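Local coordinates for protein putative glycoside hydrolase (Parabacteroides distasonis ATCC 8503, PDB 3GYC) that is a putative glycoside hydrolase of a cellulase-like TIM-barrel family and probably cleaves glycosidic bonds in carbohydrates, at residues Pro300-Asp311 with Met339-Phe348. Residues are numbered along the deposited sequence; the frame is centred on the assembly and turned at random.
Sequences PLVTTECWGLVD and MWVGVATSNF
The carbonyl O of Leu301 is gripped by two successive backbone N-H groups across the contact. Val341 N lies 2.8 Å from Leu301 O, and Gly342 N adds a weak bond to Leu301 O at 3.5 Å. This double grip marks a beta bulge between parallel strands 301-303 and 340-343. The two strands, joined through helix 321-337 in a beta-alpha-beta unit, are neighbouring staves of the TIM barrel. Beyond the bulge, Thr303 N binds Gly342 O.

The Trp340 indole crosses the side chains of Leu301 and Thr303 at a slant. Trp340 NE1 gives a hydrogen bond to Thr303 OG1 (2.9 Å), which lies in the ring plane. That hydroxyl also bonds to His233 O, so it bridges two neighbours. Leu301 CD1 sits over one face of the Trp340 indole in a CH-pi contact, 3.6 Å from the centroid of the six-membered ring.

Trp307 follows a cis peptide bond. Trp307 NE1 binds Ala344 O (2.9 Å), which stands 27° out of the ring plane. The Trp307 side chain also touches Thr331 and Ala334 of helix 321-337. Glu305 is salt-bridged to Arg55.

Asn347 joins the loops that follow the strands. Its chi1 of 57° puts CG between the backbone N and the carbonyl carbon, which turns the amide toward 300-311. Asn347 N binds Cys306 O, OD1 accepts from Trp236 NE1, and Asn347 ND2 meets Val310 O at 3.0 Å, close to both the amide and carbonyl planes.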
ATOM      1  N   PRO A 300       8.571  12.204  -5.188  1.00 13.93           N
ATOM      2  CA  PRO A 300       8.596  11.693  -3.826  1.00 13.50           C
ATOM      3  C   PRO A 300       8.222  10.227  -3.802  1.00 13.07           C
ATOM      4  O   PRO A 300       7.542   9.750  -4.699  1.00 14.39           O
ATOM      5  CB  PRO A 300       7.568  12.533  -3.084  1.00 15.04           C
ATOM      6  CG  PRO A 300       6.752  13.198  -4.101  1.00 15.72           C
ATOM      7  CD  PRO A 300       7.507  13.200  -5.398  1.00 14.68           C
ATOM      8  N   LEU A 301       8.706   9.521  -2.799  1.00 12.76           N
ATOM      9  CA  LEU A 301       8.423   8.117  -2.647  1.00 13.38           C
ATOM     10  C   LEU A 301       7.592   7.811  -1.426  1.00 12.16           C
ATOM     11  O   LEU A 301       7.727   8.448  -0.372  1.00 10.96           O
ATOM     12  CB  LEU A 301       9.728   7.325  -2.537  1.00 13.82           C
ATOM     13  CG  LEU A 301      10.557   7.207  -3.796  1.00 15.69           C
ATOM     14  CD1 LEU A 301      11.834   6.401  -3.518  1.00 14.35           C
ATOM     15  CD2 LEU A 301       9.723   6.584  -4.902  1.00 17.02           C
ATOM     16  N   VAL A 302       6.714   6.826  -1.581  1.00 12.87           N
ATOM     17  CA  VAL A 302       5.981   6.265  -0.464  1.00 12.39           C
ATOM     18  C   VAL A 302       6.112   4.739  -0.587  1.00 12.52           C
ATOM     19  O   VAL A 302       6.066   4.205  -1.680  1.00 13.65           O
ATOM     20  CB  VAL A 302       4.442   6.665  -0.431  1.00 13.10           C
ATOM     21  CG1 VAL A 302       3.708   5.885   0.695  1.00 11.88           C
ATOM     22  CG2 VAL A 302       4.246   8.176  -0.251  1.00 10.81           C
ATOM     23  N   THR A 303       6.284   4.034   0.524  1.00 14.01           N
ATOM     24  CA  THR A 303       6.290   2.575   0.528  1.00 11.87           C
ATOM     25  C   THR A 303       5.400   2.139   1.686  1.00 13.00           C
ATOM     26  O   THR A 303       5.627   2.552   2.826  1.00 12.30           O
ATOM     27  CB  THR A 303       7.736   1.953   0.619  1.00 12.70           C
ATOM     28  OG1 THR A 303       8.464   2.195  -0.600  1.00 12.13           O
ATOM     29  CG2 THR A 303       7.670   0.412   0.852  1.00 12.27           C
ATOM     30  N   THR A 304       4.345   1.349   1.395  1.00 12.19           N
ATOM     31  CA  THR A 304       3.433   0.845   2.423  1.00 13.18           C
ATOM     32  C   THR A 304       3.454  -0.681   2.510  1.00 13.18           C
ATOM     33  O   THR A 304       2.863  -1.252   3.420  1.00 14.68           O
ATOM     34  CB  THR A 304       1.967   1.311   2.176  1.00 13.79           C
ATOM     35  OG1 THR A 304       1.477   0.740   0.956  1.00 15.29           O
ATOM     36  CG2 THR A 304       1.882   2.861   2.136  1.00 13.23           C
ATOM     37  N   GLU A 305       4.173  -1.344   1.592  1.00 14.99           N
ATOM     38  CA  GLU A 305       4.281  -2.785   1.580  1.00 14.86           C
ATOM     39  C   GLU A 305       5.778  -3.127   1.495  1.00 14.18           C
ATOM     40  O   GLU A 305       6.431  -2.851   0.512  1.00 14.18           O
ATOM     41  CB  GLU A 305       3.461  -3.358   0.427  1.00 16.22           C
ATOM     42  CG  GLU A 305       1.955  -2.955   0.470  1.00 19.07           C
ATOM     43  CD  GLU A 305       1.067  -3.943  -0.327  1.00 22.32           C
ATOM     44  OE1 GLU A 305       1.290  -5.160  -0.194  1.00 23.87           O
ATOM     45  OE2 GLU A 305       0.126  -3.525  -1.047  1.00 22.63           O
ATOM     46  N   CYS A 306       6.282  -3.703   2.581  1.00 14.32           N
ATOM     47  CA  CYS A 306       7.690  -3.832   2.829  1.00 14.55           C
ATOM     48  C   CYS A 306       7.837  -4.532   4.181  1.00 15.83           C
ATOM     49  O   CYS A 306       6.807  -4.803   4.830  1.00 14.78           O
ATOM     50  CB  CYS A 306       8.231  -2.408   2.941  1.00 14.40           C
ATOM     51  SG  CYS A 306       7.174  -1.434   4.117  1.00 14.97           S
ATOM     52  N   TRP A 307       9.057  -4.882   4.619  1.00 13.55           N
ATOM     53  CA  TRP A 307      10.307  -4.780   3.869  1.00 14.26           C
ATOM     54  C   TRP A 307      10.971  -6.148   3.749  1.00 14.41           C
ATOM     55  O   TRP A 307      11.962  -6.282   3.030  1.00 16.47           O
ATOM     56  CB  TRP A 307      11.354  -3.870   4.568  1.00 13.10           C
ATOM     57  CG  TRP A 307      10.990  -2.404   4.713  1.00 12.66           C
ATOM     58  CD1 TRP A 307      10.479  -1.818   5.807  1.00 11.19           C
ATOM     59  CD2 TRP A 307      11.145  -1.375   3.736  1.00 12.30           C
ATOM     60  NE1 TRP A 307      10.254  -0.488   5.577  1.00 12.50           N
ATOM     61  CE2 TRP A 307      10.675  -0.187   4.316  1.00 11.79           C
ATOM     62  CE3 TRP A 307      11.627  -1.343   2.425  1.00 11.47           C
ATOM     63  CZ2 TRP A 307      10.655   1.012   3.639  1.00 12.04           C
ATOM     64  CZ3 TRP A 307      11.614  -0.154   1.752  1.00 11.37           C
ATOM     65  CH2 TRP A 307      11.125   1.010   2.361  1.00 12.85           C
ATOM     66  N   GLY A 308      10.479  -7.144   4.492  1.00 15.44           N
ATOM     67  CA  GLY A 308      11.116  -8.485   4.562  1.00 15.14           C
ATOM     68  C   GLY A 308      10.395  -9.571   3.792  1.00 16.04           C
ATOM     69  O   GLY A 308      10.747  -9.875   2.658  1.00 15.40           O
ATOM     70  N   LEU A 309       9.370 -10.150   4.420  1.00 16.45           N
ATOM     71  CA  LEU A 309       8.561 -11.176   3.800  1.00 15.65           C
ATOM     72  C   LEU A 309       7.286 -10.527   3.319  1.00 14.37           C
ATOM     73  O   LEU A 309       6.769  -9.587   3.946  1.00 13.78           O
ATOM     74  CB  LEU A 309       8.265 -12.339   4.774  1.00 15.65           C
ATOM     75  CG  LEU A 309       9.179 -13.557   4.630  1.00 17.36           C
ATOM     76  CD1 LEU A 309      10.612 -13.264   5.003  1.00 16.79           C
ATOM     77  CD2 LEU A 309       8.658 -14.756   5.431  1.00 16.54           C
ATOM     78  N   VAL A 310       6.755 -11.032   2.210  1.00 13.38           N
ATOM     79  CA  VAL A 310       5.508 -10.494   1.687  1.00 13.52           C
ATOM     80  C   VAL A 310       4.291 -10.959   2.540  1.00 13.71           C
ATOM     81  O   VAL A 310       3.468 -10.137   2.964  1.00 12.97           O
ATOM     82  CB  VAL A 310       5.306 -10.878   0.191  1.00 13.70           C
ATOM     83  CG1 VAL A 310       4.006 -10.297  -0.355  1.00 13.20           C
ATOM     84  CG2 VAL A 310       6.473 -10.377  -0.611  1.00 13.07           C
ATOM     85  N   ASP A 311       4.224 -12.253   2.816  1.00 12.62           N
ATOM     86  CA  ASP A 311       3.117 -12.866   3.580  1.00 13.45           C
ATOM     87  C   ASP A 311       3.651 -13.431   4.904  1.00 11.93           C
ATOM     88  O   ASP A 311       4.683 -14.105   4.942  1.00 11.82           O
ATOM     89  CB  ASP A 311       2.532 -14.019   2.771  1.00 15.49           C
ATOM     90  CG  ASP A 311       1.878 -13.573   1.467  1.00 16.38           C
ATOM     91  OD1 ASP A 311       1.583 -12.388   1.363  1.00 16.49           O
ATOM     92  OD2 ASP A 311       1.624 -14.448   0.572  1.00 16.01           O
HETATM   93  N   MSE A 339      14.421  10.595   0.139  1.00 14.31           N
HETATM   94  CA  MSE A 339      13.443  10.548  -0.951  1.00 12.83           C
HETATM   95  C   MSE A 339      12.053  10.095  -0.527  1.00 13.78           C
HETATM   96  O   MSE A 339      11.116  10.254  -1.295  1.00 15.10           O
HETATM   97  CB  MSE A 339      13.968   9.669  -2.080  1.00 11.26           C
HETATM   98  CG  MSE A 339      15.261  10.212  -2.705  1.00 10.59           C
HETATM   99 SE   MSE A 339      15.199  11.983  -3.355  0.75  7.38          SE
HETATM  100  CE  MSE A 339      13.418  11.896  -4.173  1.00 10.94           C
ATOM    101  N   TRP A 340      11.903   9.530   0.666  1.00 13.08           N
ATOM    102  CA  TRP A 340      10.597   9.046   1.091  1.00 13.59           C
ATOM    103  C   TRP A 340       9.827  10.085   1.901  1.00 14.04           C
ATOM    104  O   TRP A 340      10.366  10.672   2.816  1.00 14.70           O
ATOM    105  CB  TRP A 340      10.739   7.747   1.895  1.00 13.70           C
ATOM    106  CG  TRP A 340      10.682   6.453   1.091  1.00 12.67           C
ATOM    107  CD1 TRP A 340       9.590   5.681   0.946  1.00 12.38           C
ATOM    108  CD2 TRP A 340      11.746   5.778   0.408  1.00 12.66           C
ATOM    109  NE1 TRP A 340       9.865   4.595   0.188  1.00 12.91           N
ATOM    110  CE2 TRP A 340      11.190   4.614  -0.155  1.00 12.97           C
ATOM    111  CE3 TRP A 340      13.109   6.046   0.201  1.00 12.83           C
ATOM    112  CZ2 TRP A 340      11.929   3.723  -0.904  1.00 12.64           C
ATOM    113  CZ3 TRP A 340      13.852   5.147  -0.537  1.00 12.45           C
ATOM    114  CH2 TRP A 340      13.261   4.004  -1.094  1.00 13.04           C
ATOM    115  N   VAL A 341       8.582  10.334   1.519  1.00 15.24           N
ATOM    116  CA  VAL A 341       7.688  11.248   2.240  1.00 15.40           C
ATOM    117  C   VAL A 341       6.693  10.476   3.113  1.00 14.28           C
ATOM    118  O   VAL A 341       6.069  11.040   4.006  1.00 15.82           O
ATOM    119  CB  VAL A 341       6.921  12.204   1.251  1.00 16.54           C
ATOM    120  CG1 VAL A 341       7.920  13.108   0.495  1.00 16.29           C
ATOM    121  CG2 VAL A 341       6.082  11.417   0.276  1.00 17.52           C
ATOM    122  N   GLY A 342       6.568   9.183   2.839  1.00 14.35           N
ATOM    123  CA  GLY A 342       5.728   8.264   3.584  1.00 15.95           C
ATOM    124  C   GLY A 342       6.451   6.928   3.705  1.00 14.96           C
ATOM    125  O   GLY A 342       6.722   6.270   2.699  1.00 17.54           O
ATOM    126  N   VAL A 343       6.759   6.510   4.932  1.00 13.55           N
ATOM    127  CA  VAL A 343       7.471   5.272   5.155  1.00 11.21           C
ATOM    128  C   VAL A 343       6.730   4.374   6.131  1.00 11.16           C
ATOM    129  O   VAL A 343       6.298   4.859   7.130  1.00 11.65           O
ATOM    130  CB  VAL A 343       8.878   5.556   5.719  1.00 11.38           C
ATOM    131  CG1 VAL A 343       9.678   4.242   5.812  1.00  9.44           C
ATOM    132  CG2 VAL A 343       9.593   6.586   4.884  1.00 10.58           C
ATOM    133  N   ALA A 344       6.509   3.088   5.769  1.00 10.14           N
ATOM    134  CA  ALA A 344       5.900   2.085   6.623  1.00  9.48           C
ATOM    135  C   ALA A 344       7.049   1.245   7.188  1.00 11.13           C
ATOM    136  O   ALA A 344       8.114   1.167   6.575  1.00 11.77           O
ATOM    137  CB  ALA A 344       4.961   1.190   5.844  1.00 11.54           C
ATOM    138  N   THR A 345       6.829   0.659   8.350  1.00 11.14           N
ATOM    139  CA  THR A 345       7.800  -0.233   8.979  1.00 12.67           C
ATOM    140  C   THR A 345       7.551  -1.635   8.452  1.00 13.17           C
ATOM    141  O   THR A 345       8.491  -2.428   8.357  1.00 14.72           O
ATOM    142  CB  THR A 345       7.684  -0.206  10.508  1.00 12.83           C
ATOM    143  OG1 THR A 345       6.344  -0.545  10.874  1.00 12.24           O
ATOM    144  CG2 THR A 345       8.079   1.179  11.055  1.00 11.84           C
ATOM    145  N   SER A 346       6.297  -1.940   8.103  1.00 12.71           N
ATOM    146  CA  SER A 346       5.960  -3.215   7.430  1.00 12.62           C
ATOM    147  C   SER A 346       4.513  -3.266   6.978  1.00 13.12           C
ATOM    148  O   SER A 346       3.716  -2.446   7.434  1.00 12.83           O
ATOM    149  CB  SER A 346       6.204  -4.416   8.357  1.00 13.60           C
ATOM    150  OG  SER A 346       5.149  -4.603   9.280  1.00 12.57           O
ATOM    151  N   ASN A 347       4.157  -4.274   6.161  1.00 13.09           N
ATOM    152  CA  ASN A 347       2.767  -4.520   5.796  1.00 14.40           C
ATOM    153  C   ASN A 347       2.017  -5.420   6.823  1.00 14.19           C
ATOM    154  O   ASN A 347       0.997  -5.989   6.479  1.00 13.76           O
ATOM    155  CB  ASN A 347       2.561  -5.022   4.343  1.00 16.14           C
ATOM    156  CG  ASN A 347       3.340  -6.320   3.999  1.00 16.46           C
ATOM    157  OD1 ASN A 347       4.502  -6.360   4.136  1.00 20.72           O
ATOM    158  ND2 ASN A 347       2.674  -7.321   3.466  1.00 19.53           N
ATOM    159  N   PHE A 348       2.526  -5.510   8.066  1.00 12.70           N
ATOM    160  CA  PHE A 348       1.900  -6.274   9.145  1.00 12.78           C
ATOM    161  C   PHE A 348       1.609  -5.328  10.302  1.00 12.59           C
ATOM    162  O   PHE A 348       1.454  -5.764  11.437  1.00 13.33           O
ATOM    163  CB  PHE A 348       2.812  -7.435   9.590  1.00  8.87           C
ATOM    164  CG  PHE A 348       3.303  -8.256   8.440  1.00 10.43           C
ATOM    165  CD1 PHE A 348       2.425  -8.991   7.683  1.00 12.31           C
ATOM    166  CD2 PHE A 348       4.635  -8.279   8.084  1.00 12.80           C
ATOM    167  CE1 PHE A 348       2.864  -9.708   6.586  1.00 12.64           C
ATOM    168  CE2 PHE A 348       5.074  -8.978   6.987  1.00 13.14           C
ATOM    169  CZ  PHE A 348       4.181  -9.720   6.252  1.00 14.52           C
TER
HETATM  170  O   HOH W   1       2.111  -0.757   5.931  1.00 13.57           O
HETATM  171  O   HOH W   2       0.229  -6.976   1.562  1.00 40.81           O